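Local coordinates for protein MJ1225 (Methanocaldococcus jannaschii, PDB 3KH5), which binds AMP and ADP through its four CBS domains and, as a putative archaeal homologue of the AMPK gamma subunit, probably senses cellular energy state, at residues 27-40 with 48-60. Residues are numbered along the deposited sequence; the frame is centred on the assembly and turned at random.
Sequences LMTMNENKYRRLPV and VVGIITSMDIVDF. With ADP (adenosine-5'-diphosphate), chain B; ADP (adenosine-5'-diphosphate), chain D.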
loop_
_atom_site.group_PDB
_atom_site.type_symbol
_atom_site.label_atom_id
_atom_site.label_comp_id
_atom_site.label_asym_id
_atom_site.label_seq_id
_atom_site.Cartn_x
_atom_site.Cartn_y
_atom_site.Cartn_z
ATOM N N LEU A 27 -8.760 -4.850 -10.219
ATOM C CA LEU A 27 -9.253 -4.899 -8.842
ATOM C C LEU A 27 -9.527 -6.319 -8.357
ATOM O O LEU A 27 -9.176 -6.675 -7.229
ATOM C CB LEU A 27 -10.539 -4.088 -8.707
ATOM C CG LEU A 27 -10.448 -2.579 -8.505
ATOM C CD1 LEU A 27 -11.824 -1.950 -8.652
ATOM C CD2 LEU A 27 -9.861 -2.262 -7.131
ATOM N N MET A 28 -10.180 -7.112 -9.205
ATOM C CA MET A 28 -10.495 -8.505 -8.883
ATOM C C MET A 28 -9.200 -9.279 -8.710
ATOM O O MET A 28 -9.064 -10.078 -7.782
ATOM C CB MET A 28 -11.332 -9.136 -9.995
ATOM C CG MET A 28 -12.758 -8.613 -10.104
ATOM S SD MET A 28 -13.508 -8.922 -11.720
ATOM C CE MET A 28 -13.422 -10.714 -11.836
ATOM N N THR A 29 -8.247 -9.018 -9.603
ATOM C CA THR A 29 -6.920 -9.608 -9.515
ATOM C C THR A 29 -6.290 -9.274 -8.152
ATOM O O THR A 29 -5.794 -10.174 -7.456
ATOM C CB THR A 29 -6.036 -9.161 -10.707
ATOM O OG1 THR A 29 -6.736 -9.401 -11.937
ATOM C CG2 THR A 29 -4.723 -9.924 -10.731
ATOM N N MET A 30 -6.349 -7.998 -7.760
ATOM C CA MET A 30 -5.836 -7.536 -6.463
ATOM C C MET A 30 -6.479 -8.259 -5.297
ATOM O O MET A 30 -5.789 -8.840 -4.455
ATOM C CB MET A 30 -6.088 -6.041 -6.274
ATOM C CG MET A 30 -5.135 -5.142 -7.014
ATOM S SD MET A 30 -5.376 -3.430 -6.518
ATOM C CE MET A 30 -4.182 -3.309 -5.193
ATOM N N ASN A 31 -7.808 -8.197 -5.251
ATOM C CA ASN A 31 -8.578 -8.774 -4.160
ATOM C C ASN A 31 -8.424 -10.277 -4.063
ATOM O O ASN A 31 -8.363 -10.826 -2.963
ATOM C CB ASN A 31 -10.060 -8.413 -4.282
ATOM C CG ASN A 31 -10.403 -7.133 -3.558
ATOM O OD1 ASN A 31 -9.542 -6.282 -3.345
ATOM N ND2 ASN A 31 -11.666 -6.991 -3.166
ATOM N N GLU A 32 -8.364 -10.936 -5.217
ATOM C CA GLU A 32 -8.297 -12.394 -5.265
ATOM C C GLU A 32 -6.952 -12.914 -4.793
ATOM O O GLU A 32 -6.880 -13.693 -3.841
ATOM C CB GLU A 32 -8.592 -12.912 -6.674
ATOM C CG GLU A 32 -10.075 -13.041 -6.986
ATOM C CD GLU A 32 -10.362 -13.255 -8.464
ATOM O OE1 GLU A 32 -9.486 -13.785 -9.185
ATOM O OE2 GLU A 32 -11.474 -12.895 -8.907
ATOM N N ASN A 33 -5.891 -12.465 -5.457
ATOM C CA ASN A 33 -4.538 -12.931 -5.185
ATOM C C ASN A 33 -3.933 -12.384 -3.893
ATOM O O ASN A 33 -2.848 -12.813 -3.490
ATOM C CB ASN A 33 -3.628 -12.589 -6.365
ATOM C CG ASN A 33 -4.048 -13.283 -7.639
ATOM O OD1 ASN A 33 -3.843 -14.486 -7.803
ATOM N ND2 ASN A 33 -4.640 -12.527 -8.556
ATOM N N LYS A 34 -4.633 -11.441 -3.260
ATOM C CA LYS A 34 -4.178 -10.769 -2.031
ATOM C C LYS A 34 -2.962 -9.864 -2.257
ATOM O O LYS A 34 -2.442 -9.258 -1.313
ATOM C CB LYS A 34 -3.900 -11.779 -0.908
ATOM C CG LYS A 34 -4.471 -11.348 0.449
ATOM C CD LYS A 34 -3.612 -11.904 1.590
ATOM C CE LYS A 34 -4.218 -11.569 2.950
ATOM N NZ LYS A 34 -4.309 -10.098 3.205
ATOM N N TYR A 35 -2.520 -9.775 -3.512
ATOM C CA TYR A 35 -1.435 -8.873 -3.892
ATOM C C TYR A 35 -1.952 -7.498 -4.236
ATOM O O TYR A 35 -2.729 -7.316 -5.179
ATOM C CB TYR A 35 -0.599 -9.449 -5.035
ATOM C CG TYR A 35 0.034 -10.754 -4.643
ATOM C CD1 TYR A 35 0.742 -10.867 -3.445
ATOM C CD2 TYR A 35 -0.098 -11.885 -5.442
ATOM C CE1 TYR A 35 1.316 -12.070 -3.059
ATOM C CE2 TYR A 35 0.476 -13.098 -5.066
ATOM C CZ TYR A 35 1.180 -13.181 -3.873
ATOM O OH TYR A 35 1.751 -14.375 -3.495
ATOM N N ARG A 36 -1.501 -6.532 -3.448
ATOM C CA ARG A 36 -1.939 -5.160 -3.600
ATOM C C ARG A 36 -0.958 -4.299 -4.424
ATOM O O ARG A 36 -1.037 -3.068 -4.405
ATOM C CB ARG A 36 -2.245 -4.553 -2.221
ATOM C CG ARG A 36 -3.708 -4.736 -1.751
ATOM C CD ARG A 36 -4.214 -6.191 -1.798
ATOM N NE ARG A 36 -5.679 -6.269 -1.800
ATOM C CZ ARG A 36 -6.415 -6.891 -0.879
ATOM N NH1 ARG A 36 -5.840 -7.521 0.140
ATOM N NH2 ARG A 36 -7.739 -6.890 -0.983
ATOM N N ARG A 37 -0.052 -4.955 -5.153
ATOM C CA ARG A 37 0.901 -4.272 -6.040
ATOM C C ARG A 37 1.070 -5.075 -7.327
ATOM O O ARG A 37 1.662 -6.157 -7.317
ATOM C CB ARG A 37 2.256 -4.093 -5.341
ATOM C CG ARG A 37 3.354 -3.430 -6.187
ATOM C CD ARG A 37 4.741 -3.534 -5.525
ATOM N NE ARG A 37 4.700 -3.159 -4.113
ATOM C CZ ARG A 37 4.895 -1.930 -3.643
ATOM N NH1 ARG A 37 5.175 -0.924 -4.466
ATOM N NH2 ARG A 37 4.816 -1.708 -2.335
ATOM N N LEU A 38 0.544 -4.546 -8.431
ATOM C CA LEU A 38 0.544 -5.276 -9.701
ATOM C C LEU A 38 1.330 -4.598 -10.827
ATOM O O LEU A 38 0.895 -3.551 -11.338
ATOM C CB LEU A 38 -0.894 -5.538 -10.178
ATOM C CG LEU A 38 -1.908 -6.253 -9.279
ATOM C CD1 LEU A 38 -3.266 -6.312 -9.965
ATOM C CD2 LEU A 38 -1.443 -7.650 -8.900
ATOM N N PRO A 39 2.478 -5.193 -11.230
ATOM C CA PRO A 39 3.165 -4.759 -12.447
ATOM C C PRO A 39 2.261 -4.894 -13.660
ATOM O O PRO A 39 1.497 -5.859 -13.774
ATOM C CB PRO A 39 4.339 -5.739 -12.564
ATOM C CG PRO A 39 4.596 -6.180 -11.179
ATOM C CD PRO A 39 3.240 -6.248 -10.531
ATOM N N VAL A 40 2.337 -3.901 -14.536
ATOM C CA VAL A 40 1.630 -3.931 -15.797
ATOM C C VAL A 40 2.677 -4.248 -16.866
ATOM O O VAL A 40 3.702 -3.565 -16.978
ATOM C CB VAL A 40 0.869 -2.610 -16.065
ATOM C CG1 VAL A 40 0.028 -2.723 -17.326
ATOM C CG2 VAL A 40 -0.030 -2.259 -14.876
ATOM N N VAL A 48 7.948 -4.518 -18.573
ATOM C CA VAL A 48 7.258 -3.690 -17.584
ATOM C C VAL A 48 6.966 -2.320 -18.183
ATOM O O VAL A 48 7.885 -1.576 -18.536
ATOM C CB VAL A 48 8.083 -3.529 -16.281
ATOM C CG1 VAL A 48 7.369 -2.603 -15.293
ATOM C CG2 VAL A 48 8.341 -4.884 -15.640
ATOM N N VAL A 49 5.682 -2.001 -18.310
ATOM C CA VAL A 49 5.268 -0.716 -18.863
ATOM C C VAL A 49 4.494 0.118 -17.846
ATOM O O VAL A 49 4.145 1.265 -18.121
ATOM C CB VAL A 49 4.442 -0.868 -20.177
ATOM C CG1 VAL A 49 5.263 -1.556 -21.269
ATOM C CG2 VAL A 49 3.123 -1.608 -19.925
ATOM N N GLY A 50 4.228 -0.449 -16.675
ATOM C CA GLY A 50 3.480 0.272 -15.646
ATOM C C GLY A 50 3.377 -0.511 -14.356
ATOM O O GLY A 50 3.890 -1.627 -14.259
ATOM N N ILE A 51 2.723 0.086 -13.363
ATOM C CA ILE A 51 2.442 -0.569 -12.087
ATOM C C ILE A 51 1.172 0.050 -11.497
ATOM O O ILE A 51 0.918 1.245 -11.671
ATOM C CB ILE A 51 3.653 -0.474 -11.110
ATOM C CG1 ILE A 51 3.460 -1.385 -9.888
ATOM C CG2 ILE A 51 3.946 0.982 -10.712
ATOM C CD1 ILE A 51 4.758 -1.760 -9.179
ATOM N N ILE A 52 0.364 -0.766 -10.827
ATOM C CA ILE A 52 -0.890 -0.302 -10.239
ATOM C C ILE A 52 -1.035 -0.911 -8.852
ATOM O O ILE A 52 -0.883 -2.126 -8.681
ATOM C CB ILE A 52 -2.111 -0.634 -11.154
ATOM C CG1 ILE A 52 -3.399 0.004 -10.625
ATOM C CG2 ILE A 52 -2.281 -2.148 -11.365
ATOM C CD1 ILE A 52 -3.707 1.357 -11.265
ATOM N N THR A 53 -1.280 -0.063 -7.858
ATOM C CA THR A 53 -1.434 -0.514 -6.478
ATOM C C THR A 53 -2.779 -0.033 -5.955
ATOM O O THR A 53 -3.501 0.684 -6.653
ATOM C CB THR A 53 -0.332 0.048 -5.555
ATOM O OG1 THR A 53 -0.567 1.444 -5.328
ATOM C CG2 THR A 53 1.068 -0.153 -6.154
ATOM N N SER A 54 -3.101 -0.406 -4.719
ATOM C CA SER A 54 -4.358 0.006 -4.095
ATOM C C SER A 54 -4.445 1.517 -3.911
ATOM O O SER A 54 -5.540 2.075 -3.870
ATOM C CB SER A 54 -4.566 -0.707 -2.757
ATOM O OG SER A 54 -3.470 -0.506 -1.887
ATOM N N MET A 55 -3.290 2.168 -3.793
ATOM C CA MET A 55 -3.232 3.622 -3.672
ATOM C C MET A 55 -3.694 4.323 -4.937
ATOM O O MET A 55 -4.350 5.359 -4.865
ATOM C CB MET A 55 -1.826 4.079 -3.298
ATOM C CG MET A 55 -1.627 4.127 -1.806
ATOM S SD MET A 55 -2.471 5.559 -1.123
ATOM C CE MET A 55 -3.509 4.689 0.066
ATOM N N ASP A 56 -3.363 3.759 -6.091
ATOM C CA ASP A 56 -3.864 4.282 -7.359
ATOM C C ASP A 56 -5.380 4.164 -7.443
ATOM O O ASP A 56 -6.048 5.023 -8.026
ATOM C CB ASP A 56 -3.239 3.526 -8.523
ATOM C CG ASP A 56 -1.751 3.741 -8.619
ATOM O OD1 ASP A 56 -1.328 4.914 -8.686
ATOM O OD2 ASP A 56 -1.006 2.737 -8.647
ATOM N N ILE A 57 -5.910 3.083 -6.875
ATOM C CA ILE A 57 -7.352 2.853 -6.836
ATOM C C ILE A 57 -8.012 3.857 -5.893
ATOM O O ILE A 57 -9.078 4.388 -6.201
ATOM C CB ILE A 57 -7.717 1.406 -6.394
ATOM C CG1 ILE A 57 -7.121 0.354 -7.346
ATOM C CG2 ILE A 57 -9.252 1.239 -6.244
ATOM C CD1 ILE A 57 -7.650 0.390 -8.785
ATOM N N VAL A 58 -7.375 4.112 -4.750
ATOM C CA VAL A 58 -7.849 5.126 -3.792
ATOM C C VAL A 58 -7.859 6.539 -4.406
ATOM O O VAL A 58 -8.763 7.337 -4.140
ATOM C CB VAL A 58 -7.042 5.078 -2.464
ATOM C CG1 VAL A 58 -7.369 6.264 -1.557
ATOM C CG2 VAL A 58 -7.321 3.776 -1.730
ATOM N N ASP A 59 -6.851 6.824 -5.225
ATOM C CA ASP A 59 -6.768 8.048 -6.029
ATOM C C ASP A 59 -7.976 8.154 -6.985
ATOM O O ASP A 59 -8.734 9.132 -6.957
ATOM C CB ASP A 59 -5.433 7.984 -6.794
ATOM C CG ASP A 59 -5.099 9.259 -7.552
ATOM O OD1 ASP A 59 -6.012 9.975 -8.004
ATOM O OD2 ASP A 59 -3.888 9.524 -7.731
ATOM N N PHE A 60 -8.131 7.123 -7.813
ATOM C CA PHE A 60 -9.250 6.944 -8.738
ATOM C C PHE A 60 -10.628 7.115 -8.087
ATOM O O PHE A 60 -11.520 7.734 -8.665
ATOM C CB PHE A 60 -9.111 5.550 -9.359
ATOM C CG PHE A 60 -10.261 5.126 -10.224
ATOM C CD1 PHE A 60 -10.508 5.750 -11.443
ATOM C CD2 PHE A 60 -11.066 4.055 -9.843
ATOM C CE1 PHE A 60 -11.562 5.336 -12.252
ATOM C CE2 PHE A 60 -12.123 3.632 -10.645
ATOM C CZ PHE A 60 -12.371 4.273 -11.852
HETATM P PB ADP B . 2.410 -4.892 -1.401
HETATM O O1B ADP B . 1.492 -5.988 -1.790
HETATM O O2B ADP B . 1.842 -4.059 -0.129
HETATM O O3B ADP B . 2.583 -3.785 -2.544
HETATM P PA ADP B . 4.119 -5.995 0.479
HETATM O O1A ADP B . 2.911 -6.412 1.261
HETATM O O2A ADP B . 5.546 -6.775 0.704
HETATM O O3A ADP B . 3.891 -5.396 -1.028
HETATM O "O5'" ADP B . 3.882 -7.358 -0.422
HETATM C "C5'" ADP B . 3.150 -8.553 0.001
HETATM C "C4'" ADP B . 3.984 -9.861 -0.168
HETATM O "O4'" ADP B . 3.669 -10.621 -1.379
HETATM C "C3'" ADP B . 5.466 -9.487 -0.239
HETATM O "O3'" ADP B . 6.235 -10.330 0.644
HETATM C "C2'" ADP B . 5.881 -9.691 -1.693
HETATM O "O2'" ADP B . 7.055 -10.506 -1.690
HETATM C "C1'" ADP B . 4.725 -10.445 -2.377
HETATM N N9 ADP B . 4.100 -9.788 -3.596
HETATM C C8 ADP B . 3.704 -8.515 -3.701
HETATM N N7 ADP B . 3.189 -8.302 -4.915
HETATM C C5 ADP B . 3.249 -9.445 -5.593
HETATM C C6 ADP B . 2.871 -9.832 -6.880
HETATM N N6 ADP B . 2.317 -8.959 -7.718
HETATM N N1 ADP B . 3.078 -11.107 -7.265
HETATM C C2 ADP B . 3.634 -11.987 -6.440
HETATM N N3 ADP B . 4.002 -11.646 -5.209
HETATM C C4 ADP B . 3.829 -10.389 -4.757
HETATM P PB ADP D . 4.466 1.918 -1.896
HETATM O O1B ADP D . 4.927 2.987 -0.965
HETATM O O2B ADP D . 3.816 0.663 -1.087
HETATM O O3B ADP D . 5.642 1.284 -2.810
HETATM P PA ADP D . 1.921 2.429 -2.426
HETATM O O1A ADP D . 1.295 3.590 -1.755
HETATM O O2A ADP D . 0.907 1.414 -3.201
HETATM O O3A ADP D . 3.412 2.419 -2.964
HETATM O "O5'" ADP D . 1.740 3.286 -3.825
HETATM C "C5'" ADP D . 1.914 4.732 -3.950
HETATM C "C4'" ADP D . 2.129 5.174 -5.431
HETATM O "O4'" ADP D . 3.474 4.756 -5.829
HETATM C "C3'" ADP D . 1.149 4.562 -6.455
HETATM O "O3'" ADP D . 0.800 5.565 -7.419
HETATM C "C2'" ADP D . 1.970 3.439 -7.098
HETATM O "O2'" ADP D . 1.556 3.164 -8.446
HETATM C "C1'" ADP D . 3.372 4.038 -7.083
HETATM N N9 ADP D . 4.415 2.969 -7.115
HETATM C C8 ADP D . 4.527 1.877 -6.349
HETATM N N7 ADP D . 5.617 1.191 -6.716
HETATM C C5 ADP D . 6.193 1.851 -7.715
HETATM C C6 ADP D . 7.325 1.648 -8.494
HETATM N N6 ADP D . 8.101 0.584 -8.306
HETATM N N1 ADP D . 7.622 2.548 -9.447
HETATM C C2 ADP D . 6.862 3.618 -9.654
HETATM N N3 ADP D . 5.778 3.841 -8.928
HETATM C C4 ADP D . 5.428 2.978 -7.962
#
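In the first CBS repeat, the antiparallel hairpin of strands 37-40 and 48-53 carries residues of two ADP sites and leads into helix 54-60. L38 and I52 exchange paired backbone bonds (L38 N to I52 O, 2.8 Å), while V40 O takes V49 N (2.9 Å) and, weakly, G50 N, making a classic beta bulge. On the face shared with P39 and T53, R37 CG lies 3.7 Å from I51 CD1. R37 has CG anti to the backbone N (chi1 178°) and bends at chi3, which sets its guanidinium between the two diphosphates; NH1 bonds O3B of the chain D ADP at 2.8 Å, and NH2 reaches its O2B (2.9 Å) and O3B. T53 OG1 binds O2A of this nucleotide at 2.6 Å, and both D56 carboxylate oxygens take its ribose hydroxyls while OD2 also accepts T53 N, part of a capping box. Y35 lays one ring face over the adenine of the chain B ADP, whose N6 donates to R37 O (2.9 Å). An alanine in place of Y35 is likely to leave that base without its aromatic cover and freer to tilt. The helices lie on the face of L38 and I52, where L27 CD2 meets I57 CG2 (3.7 Å). A helix-start aspartate gripping ribose in the cleft between paired repeats is characteristic of nucleotide-binding CBS domains, as in gamma-AMPK.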